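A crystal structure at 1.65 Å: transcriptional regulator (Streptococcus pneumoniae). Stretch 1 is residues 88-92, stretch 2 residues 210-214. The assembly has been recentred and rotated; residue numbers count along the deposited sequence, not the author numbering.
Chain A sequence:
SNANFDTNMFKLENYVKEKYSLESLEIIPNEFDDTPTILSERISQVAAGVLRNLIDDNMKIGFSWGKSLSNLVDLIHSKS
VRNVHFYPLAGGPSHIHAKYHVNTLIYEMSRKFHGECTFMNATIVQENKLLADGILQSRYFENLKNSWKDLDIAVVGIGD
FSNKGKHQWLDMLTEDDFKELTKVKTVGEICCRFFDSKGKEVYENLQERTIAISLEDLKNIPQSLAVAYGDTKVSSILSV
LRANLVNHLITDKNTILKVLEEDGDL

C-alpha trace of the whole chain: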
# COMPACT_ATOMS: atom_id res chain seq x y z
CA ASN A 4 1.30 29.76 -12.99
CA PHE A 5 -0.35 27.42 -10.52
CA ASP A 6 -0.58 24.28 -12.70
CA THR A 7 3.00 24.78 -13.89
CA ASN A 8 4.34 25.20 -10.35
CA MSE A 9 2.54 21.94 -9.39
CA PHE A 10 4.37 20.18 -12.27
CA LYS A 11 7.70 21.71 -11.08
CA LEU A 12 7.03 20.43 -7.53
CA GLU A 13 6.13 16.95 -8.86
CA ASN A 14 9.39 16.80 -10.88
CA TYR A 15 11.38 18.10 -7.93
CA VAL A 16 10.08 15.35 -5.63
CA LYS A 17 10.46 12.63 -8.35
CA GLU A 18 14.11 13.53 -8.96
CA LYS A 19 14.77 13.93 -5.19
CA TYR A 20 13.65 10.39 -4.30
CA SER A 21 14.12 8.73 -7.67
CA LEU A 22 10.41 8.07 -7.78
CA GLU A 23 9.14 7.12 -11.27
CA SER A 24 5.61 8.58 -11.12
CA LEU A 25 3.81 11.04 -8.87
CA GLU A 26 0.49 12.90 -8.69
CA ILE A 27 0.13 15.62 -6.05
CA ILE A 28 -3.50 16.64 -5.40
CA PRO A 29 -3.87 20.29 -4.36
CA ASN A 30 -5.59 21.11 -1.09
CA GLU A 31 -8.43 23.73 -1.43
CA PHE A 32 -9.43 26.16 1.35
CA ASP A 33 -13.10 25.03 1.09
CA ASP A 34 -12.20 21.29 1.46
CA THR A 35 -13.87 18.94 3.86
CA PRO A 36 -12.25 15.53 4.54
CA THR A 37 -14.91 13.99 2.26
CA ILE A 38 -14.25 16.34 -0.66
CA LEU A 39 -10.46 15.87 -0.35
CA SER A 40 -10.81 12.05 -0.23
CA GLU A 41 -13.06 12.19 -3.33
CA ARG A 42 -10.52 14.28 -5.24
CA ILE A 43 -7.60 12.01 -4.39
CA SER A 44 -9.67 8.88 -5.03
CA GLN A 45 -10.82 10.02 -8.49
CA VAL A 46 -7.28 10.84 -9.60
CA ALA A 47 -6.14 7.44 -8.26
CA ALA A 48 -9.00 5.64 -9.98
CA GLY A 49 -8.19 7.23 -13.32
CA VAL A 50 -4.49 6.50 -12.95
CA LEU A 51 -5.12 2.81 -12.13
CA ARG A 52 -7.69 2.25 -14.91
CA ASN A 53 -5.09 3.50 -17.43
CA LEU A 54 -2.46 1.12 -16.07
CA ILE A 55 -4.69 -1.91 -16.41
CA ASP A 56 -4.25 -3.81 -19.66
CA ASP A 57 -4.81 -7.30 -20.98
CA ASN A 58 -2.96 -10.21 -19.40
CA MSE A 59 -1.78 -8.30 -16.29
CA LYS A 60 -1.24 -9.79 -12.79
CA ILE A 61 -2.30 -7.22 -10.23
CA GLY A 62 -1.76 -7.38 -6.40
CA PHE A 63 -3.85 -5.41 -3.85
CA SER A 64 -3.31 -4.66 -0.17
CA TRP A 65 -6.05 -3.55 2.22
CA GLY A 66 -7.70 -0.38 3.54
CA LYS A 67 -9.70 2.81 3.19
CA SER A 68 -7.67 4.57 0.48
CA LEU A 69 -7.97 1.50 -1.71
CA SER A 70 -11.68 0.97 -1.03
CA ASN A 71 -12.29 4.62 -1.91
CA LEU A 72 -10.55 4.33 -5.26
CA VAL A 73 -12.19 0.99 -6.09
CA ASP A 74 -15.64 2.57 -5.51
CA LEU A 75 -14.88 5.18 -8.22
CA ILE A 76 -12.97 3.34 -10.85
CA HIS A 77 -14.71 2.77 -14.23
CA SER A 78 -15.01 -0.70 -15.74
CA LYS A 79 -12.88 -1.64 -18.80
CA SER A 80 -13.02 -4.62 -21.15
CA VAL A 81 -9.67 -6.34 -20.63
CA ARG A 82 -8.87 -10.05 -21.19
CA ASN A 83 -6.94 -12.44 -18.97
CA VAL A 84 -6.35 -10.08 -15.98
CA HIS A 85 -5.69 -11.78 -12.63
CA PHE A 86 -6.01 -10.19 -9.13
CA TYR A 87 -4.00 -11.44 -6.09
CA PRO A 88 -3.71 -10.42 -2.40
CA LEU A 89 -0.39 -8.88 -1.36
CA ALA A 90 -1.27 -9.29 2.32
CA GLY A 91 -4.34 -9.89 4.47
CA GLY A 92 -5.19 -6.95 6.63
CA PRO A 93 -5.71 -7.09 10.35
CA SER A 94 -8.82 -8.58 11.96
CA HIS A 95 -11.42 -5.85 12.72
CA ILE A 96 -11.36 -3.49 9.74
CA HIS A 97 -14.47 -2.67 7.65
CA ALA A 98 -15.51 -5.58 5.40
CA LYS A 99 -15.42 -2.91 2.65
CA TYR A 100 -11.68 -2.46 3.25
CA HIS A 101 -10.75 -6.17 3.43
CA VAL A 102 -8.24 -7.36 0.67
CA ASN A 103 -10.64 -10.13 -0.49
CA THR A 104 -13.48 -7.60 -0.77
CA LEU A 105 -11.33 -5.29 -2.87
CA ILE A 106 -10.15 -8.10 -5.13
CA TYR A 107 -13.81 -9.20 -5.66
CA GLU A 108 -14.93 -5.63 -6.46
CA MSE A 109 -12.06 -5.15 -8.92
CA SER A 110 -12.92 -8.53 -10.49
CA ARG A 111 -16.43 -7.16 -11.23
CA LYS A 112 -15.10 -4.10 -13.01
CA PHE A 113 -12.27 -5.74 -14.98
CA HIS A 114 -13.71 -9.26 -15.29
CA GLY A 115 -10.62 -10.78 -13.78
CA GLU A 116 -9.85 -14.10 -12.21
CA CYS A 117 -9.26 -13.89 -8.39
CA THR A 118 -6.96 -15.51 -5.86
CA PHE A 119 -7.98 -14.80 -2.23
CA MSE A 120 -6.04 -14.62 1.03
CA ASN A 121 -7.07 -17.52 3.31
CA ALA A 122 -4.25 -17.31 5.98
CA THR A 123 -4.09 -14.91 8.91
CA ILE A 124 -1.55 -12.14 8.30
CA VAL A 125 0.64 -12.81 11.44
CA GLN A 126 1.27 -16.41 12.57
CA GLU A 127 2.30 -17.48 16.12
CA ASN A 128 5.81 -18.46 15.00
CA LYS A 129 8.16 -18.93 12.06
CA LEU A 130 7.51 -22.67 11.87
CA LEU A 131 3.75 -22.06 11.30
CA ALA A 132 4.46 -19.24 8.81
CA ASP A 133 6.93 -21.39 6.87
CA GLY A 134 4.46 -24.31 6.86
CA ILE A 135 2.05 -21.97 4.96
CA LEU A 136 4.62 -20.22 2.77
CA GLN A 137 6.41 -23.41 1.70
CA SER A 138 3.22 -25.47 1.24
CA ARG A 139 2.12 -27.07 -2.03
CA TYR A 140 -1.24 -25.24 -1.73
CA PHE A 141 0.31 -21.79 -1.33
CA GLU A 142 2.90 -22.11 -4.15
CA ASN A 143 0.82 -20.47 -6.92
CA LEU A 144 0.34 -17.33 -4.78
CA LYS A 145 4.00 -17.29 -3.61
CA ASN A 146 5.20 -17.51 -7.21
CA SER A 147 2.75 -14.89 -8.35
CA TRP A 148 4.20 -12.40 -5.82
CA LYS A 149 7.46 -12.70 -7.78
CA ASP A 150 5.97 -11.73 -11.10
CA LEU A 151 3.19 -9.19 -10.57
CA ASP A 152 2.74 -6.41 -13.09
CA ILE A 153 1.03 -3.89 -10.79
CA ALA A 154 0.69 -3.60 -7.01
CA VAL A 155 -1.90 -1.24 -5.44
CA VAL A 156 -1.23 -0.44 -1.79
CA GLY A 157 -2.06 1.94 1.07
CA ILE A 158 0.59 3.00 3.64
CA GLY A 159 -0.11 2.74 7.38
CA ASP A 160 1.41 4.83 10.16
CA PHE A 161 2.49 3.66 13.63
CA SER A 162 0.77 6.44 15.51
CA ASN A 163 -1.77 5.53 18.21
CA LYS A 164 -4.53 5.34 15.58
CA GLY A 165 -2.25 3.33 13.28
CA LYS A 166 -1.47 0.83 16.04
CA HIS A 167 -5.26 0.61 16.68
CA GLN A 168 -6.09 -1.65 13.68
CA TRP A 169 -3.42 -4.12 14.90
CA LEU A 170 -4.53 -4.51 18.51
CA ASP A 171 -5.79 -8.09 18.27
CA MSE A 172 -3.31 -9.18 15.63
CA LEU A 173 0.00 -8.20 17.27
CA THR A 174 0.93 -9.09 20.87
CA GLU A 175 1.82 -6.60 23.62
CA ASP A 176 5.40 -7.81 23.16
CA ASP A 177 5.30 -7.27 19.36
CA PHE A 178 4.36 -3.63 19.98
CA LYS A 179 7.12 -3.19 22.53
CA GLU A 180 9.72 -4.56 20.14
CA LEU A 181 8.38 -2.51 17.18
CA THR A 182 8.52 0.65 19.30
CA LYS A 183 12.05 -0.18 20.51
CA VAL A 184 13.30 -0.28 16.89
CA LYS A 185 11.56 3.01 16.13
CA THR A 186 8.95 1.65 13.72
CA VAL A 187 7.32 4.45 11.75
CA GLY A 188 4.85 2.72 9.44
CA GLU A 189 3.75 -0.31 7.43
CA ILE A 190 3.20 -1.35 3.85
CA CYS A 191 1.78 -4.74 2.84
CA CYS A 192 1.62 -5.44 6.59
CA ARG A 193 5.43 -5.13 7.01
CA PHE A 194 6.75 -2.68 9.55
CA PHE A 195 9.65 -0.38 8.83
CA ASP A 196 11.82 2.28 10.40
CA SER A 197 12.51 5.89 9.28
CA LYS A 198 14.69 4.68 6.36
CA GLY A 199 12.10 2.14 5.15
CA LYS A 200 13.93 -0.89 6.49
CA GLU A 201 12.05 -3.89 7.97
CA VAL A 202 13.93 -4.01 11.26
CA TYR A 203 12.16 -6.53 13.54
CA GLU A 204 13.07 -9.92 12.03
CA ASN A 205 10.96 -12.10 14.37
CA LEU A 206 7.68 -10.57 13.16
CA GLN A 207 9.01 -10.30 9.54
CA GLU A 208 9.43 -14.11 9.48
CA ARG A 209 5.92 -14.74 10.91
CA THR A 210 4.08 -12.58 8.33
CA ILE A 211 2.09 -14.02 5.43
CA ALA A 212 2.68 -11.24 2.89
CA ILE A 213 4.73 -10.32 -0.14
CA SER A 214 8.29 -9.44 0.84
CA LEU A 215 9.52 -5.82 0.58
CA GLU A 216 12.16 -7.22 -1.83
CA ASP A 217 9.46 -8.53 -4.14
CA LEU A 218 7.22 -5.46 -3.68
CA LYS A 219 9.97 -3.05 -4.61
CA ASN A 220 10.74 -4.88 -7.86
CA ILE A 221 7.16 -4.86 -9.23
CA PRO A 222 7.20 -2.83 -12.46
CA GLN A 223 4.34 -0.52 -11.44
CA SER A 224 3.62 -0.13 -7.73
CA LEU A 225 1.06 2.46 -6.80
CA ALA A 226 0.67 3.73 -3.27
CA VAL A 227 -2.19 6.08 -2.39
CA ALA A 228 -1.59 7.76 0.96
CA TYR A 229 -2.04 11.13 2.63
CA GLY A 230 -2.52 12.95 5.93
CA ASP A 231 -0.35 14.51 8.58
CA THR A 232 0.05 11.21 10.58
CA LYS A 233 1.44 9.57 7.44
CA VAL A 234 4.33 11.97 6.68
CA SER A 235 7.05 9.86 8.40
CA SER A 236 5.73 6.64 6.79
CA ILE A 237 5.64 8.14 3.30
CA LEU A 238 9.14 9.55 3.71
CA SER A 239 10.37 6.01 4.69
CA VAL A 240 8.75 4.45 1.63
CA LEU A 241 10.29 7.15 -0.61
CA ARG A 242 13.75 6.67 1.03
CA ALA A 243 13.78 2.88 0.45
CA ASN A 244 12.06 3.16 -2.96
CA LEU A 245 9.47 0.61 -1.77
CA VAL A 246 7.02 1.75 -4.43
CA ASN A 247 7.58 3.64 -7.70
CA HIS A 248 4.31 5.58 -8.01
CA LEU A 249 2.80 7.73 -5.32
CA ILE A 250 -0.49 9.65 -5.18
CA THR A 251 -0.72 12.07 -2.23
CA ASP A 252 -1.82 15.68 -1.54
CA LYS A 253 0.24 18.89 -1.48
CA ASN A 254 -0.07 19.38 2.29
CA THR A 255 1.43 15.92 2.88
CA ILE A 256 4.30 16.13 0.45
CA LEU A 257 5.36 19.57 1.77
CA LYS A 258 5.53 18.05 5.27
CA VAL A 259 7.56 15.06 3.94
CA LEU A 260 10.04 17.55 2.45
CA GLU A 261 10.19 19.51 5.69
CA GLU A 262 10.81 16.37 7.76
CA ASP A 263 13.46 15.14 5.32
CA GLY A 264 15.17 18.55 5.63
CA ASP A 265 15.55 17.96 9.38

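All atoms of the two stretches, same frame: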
# COMPACT_ATOMS: atom_id res chain seq x y z
N PRO A 88 -3.95 -11.16 -3.65
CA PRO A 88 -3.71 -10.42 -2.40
C PRO A 88 -2.22 -10.30 -2.17
O PRO A 88 -1.47 -11.28 -2.38
CB PRO A 88 -4.34 -11.34 -1.31
CG PRO A 88 -4.15 -12.81 -1.87
CD PRO A 88 -4.25 -12.58 -3.46
N LEU A 89 -1.79 -9.11 -1.76
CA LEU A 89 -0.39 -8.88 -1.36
C LEU A 89 -0.21 -9.23 0.14
O LEU A 89 0.92 -9.55 0.58
CB LEU A 89 0.03 -7.44 -1.57
CG LEU A 89 0.04 -7.03 -3.07
CD1 LEU A 89 0.16 -5.51 -3.05
CD2 LEU A 89 1.21 -7.73 -3.82
N ALA A 90 -1.28 -9.13 0.88
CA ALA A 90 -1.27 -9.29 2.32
C ALA A 90 -2.73 -9.22 2.78
O ALA A 90 -3.54 -8.46 2.20
CB ALA A 90 -0.45 -8.15 2.96
N GLY A 91 -3.03 -9.97 3.83
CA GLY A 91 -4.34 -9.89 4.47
C GLY A 91 -4.24 -8.67 5.38
O GLY A 91 -3.15 -8.23 5.76
N GLY A 92 -5.35 -8.06 5.71
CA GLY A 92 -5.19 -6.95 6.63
C GLY A 92 -5.29 -7.49 8.03
O GLY A 92 -5.32 -8.70 8.23
N THR A 210 5.12 -13.35 9.06
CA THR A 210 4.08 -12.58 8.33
C THR A 210 3.81 -13.22 6.94
O THR A 210 4.74 -13.56 6.20
CB THR A 210 4.51 -11.12 8.21
OG1 THR A 210 4.67 -10.59 9.53
CG2 THR A 210 3.46 -10.27 7.43
N ILE A 211 2.50 -13.36 6.64
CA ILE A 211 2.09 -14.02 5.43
C ILE A 211 1.78 -12.91 4.42
O ILE A 211 0.63 -12.51 4.22
CB ILE A 211 0.86 -14.96 5.63
CG1 ILE A 211 1.14 -16.02 6.69
CG2 ILE A 211 0.54 -15.65 4.28
CD1 ILE A 211 2.35 -16.87 6.41
N ALA A 212 2.83 -12.36 3.85
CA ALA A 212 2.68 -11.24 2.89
C ALA A 212 3.81 -11.25 1.90
O ALA A 212 4.89 -11.81 2.15
CB ALA A 212 2.72 -9.91 3.65
N ILE A 213 3.61 -10.57 0.78
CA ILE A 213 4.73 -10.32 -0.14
C ILE A 213 5.90 -9.70 0.60
O ILE A 213 5.71 -8.91 1.49
CB ILE A 213 4.28 -9.44 -1.32
CG1 ILE A 213 5.32 -9.40 -2.44
CG2 ILE A 213 3.86 -8.02 -0.87
CD1 ILE A 213 4.75 -8.64 -3.71
N SER A 214 7.11 -10.11 0.24
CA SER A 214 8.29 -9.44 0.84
C SER A 214 8.49 -8.03 0.30
O SER A 214 8.09 -7.71 -0.82
CB SER A 214 9.53 -10.28 0.57
OG SER A 214 9.92 -10.26 -0.80
O HOH W 1 -2.11 -12.49 5.04

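Two segments need not form a sheet to borrow part of its bonding pattern, and a short contact in this transcriptional regulator illustrates the point. Residues 88-92 and 210-214, more than a hundred positions apart in sequence, run in roughly opposite directions where they touch, their end-to-end vectors 156° apart. The CA atoms come closest at Ala90 and Ala212, 4.4 Å apart, and have separated to 5.5 Å between Leu89 CA and Ile213 CA.

One direct hydrogen bond joins the two stretches. Ile213 N donates to Leu89 O at 2.9 Å, and the N-H...O angle of 166° makes it nearly linear. The same carbonyl also receives a CA-H...O contact from Ala212, with Ala212 CA 3.4 Å from Leu89 O, so a single acceptor faces two successive residues of the partner. Further along, Gly91 N and Ile211 O stand 4.5 Å apart, too far for a direct bond. A water fills the gap: it accepts from Gly91 N and donates to Ile211 O, each at 2.9 Å from the water oxygen, so both polar groups are satisfied across the wider spacing.

The side chains add an apolar component. Ala90 and Ala212 both project sideways, and their small methyl groups meet directly, CB to CB at 3.7 Å, where the CA atoms are nearest. Beside the direct hydrogen bond, Ile213 points toward the other stretch and its extended t,t rotamer carries CD1 to within 3.7 Å of Leu89 CD2. These hydrocarbon groups have no hydrogen-bonding capacity, and their contact shields apolar surface from solvent. Ile211 contributes mainly through its carbonyl, since its side chain starts sideways and its end leads away. Ser214 points its CA-to-CB bond away, and its side chain caps the helix that follows. The whole contact buries just 187 Å², yet it combines direct, water-mediated and apolar links.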